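Side-chain contact in aminoglycoside N(6')-acetyltransferase type 1 (Salmonella choleraesuis, PDB 2VBQ), which transfers an acetyl group from acetyl-CoA to the 6'-amino group of aminoglycosides, conferring resistance to antibiotics such as tobramycin and amikacin: residues 64-69 against 121-126. Numbering follows the deposited sequence.
Sequences ASFIAM and QRWGTN
Ala64 and Phe66 of strand 63-70 meet Trp123 near the C-terminal end of helix 112-126, where this helix packs on the mixed central sheet of the GNAT fold. Ala64 sets its methyl over one face of the indole in a CH-pi contact, CB lying 3.6 Å from the centroid of the six-membered ring of Trp123. A side chain this small suits the spot, because the flat ring comes down almost onto the strand itself, CH2 of Trp123 lying 3.6 Å from the backbone N of Ala64. Ser65, next in the alternation, faces the other side of the sheet and hydrogen-bonds through OG to OD1 of Asp79. Phe66 returns to the helix side. With its CG anti to the carbonyl carbon (chi1 -60°), it directs the edge of its ring at the face of the indole. The two form an offset edge-to-face pair with planes at 63°. Leu116, Ala119 and Val120 of the same helix also touch Phe66, so a large apolar ring fits this buried seam. Trp123, its CG anti to the backbone N (chi1 180°), carries the indole far enough to touch Ala80 and Ile82 of strand 73-83 as well. At the root of that side chain, Phe66 CZ lies 3.5 Å from Trp123 CB.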
loop_
_atom_site.group_PDB
_atom_site.type_symbol
_atom_site.label_atom_id
_atom_site.label_comp_id
_atom_site.label_asym_id
_atom_site.label_seq_id
_atom_site.Cartn_x
_atom_site.Cartn_y
_atom_site.Cartn_z
ATOM N N ALA A 64 -11.513 9.097 -5.391
ATOM C CA ALA A 64 -11.947 10.000 -6.455
ATOM C C ALA A 64 -11.280 9.586 -7.751
ATOM O O ALA A 64 -10.140 9.107 -7.755
ATOM C CB ALA A 64 -11.605 11.497 -6.146
ATOM N N SER A 65 -12.022 9.739 -8.844
ATOM C CA SER A 65 -11.521 9.468 -10.183
ATOM C C SER A 65 -11.711 10.707 -11.032
ATOM O O SER A 65 -12.550 11.541 -10.728
ATOM C CB SER A 65 -12.239 8.261 -10.808
ATOM O OG SER A 65 -11.878 7.107 -10.068
ATOM N N PHE A 66 -10.886 10.823 -12.072
ATOM C CA PHE A 66 -10.769 12.035 -12.872
ATOM C C PHE A 66 -10.755 11.620 -14.354
ATOM O O PHE A 66 -10.034 10.676 -14.715
ATOM C CB PHE A 66 -9.494 12.805 -12.484
ATOM C CG PHE A 66 -9.486 13.228 -11.012
ATOM C CD1 PHE A 66 -9.011 12.362 -10.026
ATOM C CD2 PHE A 66 -10.049 14.448 -10.632
ATOM C CE1 PHE A 66 -9.057 12.726 -8.644
ATOM C CE2 PHE A 66 -10.113 14.820 -9.262
ATOM C CZ PHE A 66 -9.623 13.950 -8.277
ATOM N N ILE A 67 -11.530 12.340 -15.171
ATOM C CA ILE A 67 -11.714 12.038 -16.594
ATOM C C ILE A 67 -11.225 13.199 -17.457
ATOM O O ILE A 67 -11.701 14.321 -17.307
ATOM C CB ILE A 67 -13.236 11.830 -16.932
ATOM C CG1 ILE A 67 -13.962 10.994 -15.848
ATOM C CG2 ILE A 67 -13.424 11.323 -18.368
ATOM C CD1 ILE A 67 -13.513 9.568 -15.701
ATOM N N ALA A 68 -10.306 12.923 -18.371
ATOM C CA ALA A 68 -9.840 13.933 -19.316
ATOM C C ALA A 68 -10.823 14.016 -20.475
ATOM O O ALA A 68 -11.102 12.998 -21.139
ATOM C CB ALA A 68 -8.461 13.594 -19.798
ATOM N N MET A 69 -11.371 15.215 -20.695
ATOM C CA MET A 69 -12.389 15.449 -21.726
ATOM C C MET A 69 -11.856 16.450 -22.744
ATOM O O MET A 69 -11.256 17.446 -22.347
ATOM C CB MET A 69 -13.660 16.039 -21.100
ATOM C CG MET A 69 -14.374 15.190 -20.041
ATOM S SD MET A 69 -15.079 13.656 -20.666
ATOM C CE MET A 69 -16.194 14.280 -21.951
ATOM N N GLN A 121 -3.187 15.284 -7.504
ATOM C CA GLN A 121 -2.400 16.085 -6.540
ATOM C C GLN A 121 -3.202 17.184 -5.847
ATOM O O GLN A 121 -3.138 17.324 -4.609
ATOM C CB GLN A 121 -1.143 16.683 -7.198
ATOM C CG GLN A 121 -0.178 17.317 -6.170
ATOM C CD GLN A 121 1.079 17.877 -6.801
ATOM O OE1 GLN A 121 1.645 17.294 -7.724
ATOM N NE2 GLN A 121 1.523 19.022 -6.301
ATOM N N ARG A 122 -3.944 17.954 -6.643
ATOM C CA ARG A 122 -4.835 19.028 -6.169
ATOM C C ARG A 122 -5.868 18.458 -5.172
ATOM O O ARG A 122 -6.028 18.958 -4.056
ATOM C CB ARG A 122 -5.525 19.681 -7.386
ATOM C CG ARG A 122 -6.406 20.928 -7.133
ATOM C CD ARG A 122 -7.090 21.402 -8.449
ATOM N NE ARG A 122 -6.097 21.440 -9.536
ATOM C CZ ARG A 122 -6.202 20.888 -10.753
ATOM N NH1 ARG A 122 -7.312 20.254 -11.144
ATOM N NH2 ARG A 122 -5.177 20.989 -11.595
ATOM N N TRP A 123 -6.541 17.378 -5.575
ATOM C CA TRP A 123 -7.474 16.679 -4.707
ATOM C C TRP A 123 -6.810 16.226 -3.371
ATOM O O TRP A 123 -7.339 16.483 -2.263
ATOM C CB TRP A 123 -8.104 15.488 -5.469
ATOM C CG TRP A 123 -9.086 14.692 -4.667
ATOM C CD1 TRP A 123 -10.315 15.112 -4.215
ATOM C CD2 TRP A 123 -8.940 13.336 -4.240
ATOM N NE1 TRP A 123 -10.925 14.100 -3.527
ATOM C CE2 TRP A 123 -10.103 13.000 -3.521
ATOM C CE3 TRP A 123 -7.931 12.373 -4.382
ATOM C CZ2 TRP A 123 -10.287 11.740 -2.934
ATOM C CZ3 TRP A 123 -8.115 11.117 -3.817
ATOM C CH2 TRP A 123 -9.301 10.805 -3.102
ATOM N N GLY A 124 -5.665 15.572 -3.469
ATOM C CA GLY A 124 -4.999 15.080 -2.263
ATOM C C GLY A 124 -4.479 16.208 -1.372
ATOM O O GLY A 124 -4.533 16.125 -0.125
ATOM N N THR A 125 -3.961 17.261 -2.006
ATOM C CA THR A 125 -3.500 18.442 -1.277
ATOM C C THR A 125 -4.649 19.098 -0.518
ATOM O O THR A 125 -4.506 19.427 0.665
ATOM C CB THR A 125 -2.769 19.442 -2.218
ATOM O OG1 THR A 125 -1.544 18.826 -2.648
ATOM C CG2 THR A 125 -2.451 20.789 -1.522
ATOM N N ASN A 126 -5.798 19.240 -1.167
ATOM C CA ASN A 126 -6.956 19.830 -0.496
ATOM C C ASN A 126 -7.524 18.970 0.656
ATOM O O ASN A 126 -8.212 19.486 1.556
ATOM C CB ASN A 126 -8.048 20.164 -1.514
ATOM C CG ASN A 126 -7.786 21.467 -2.246
ATOM O OD1 ASN A 126 -8.400 21.747 -3.281
ATOM N ND2 ASN A 126 -6.867 22.282 -1.711
#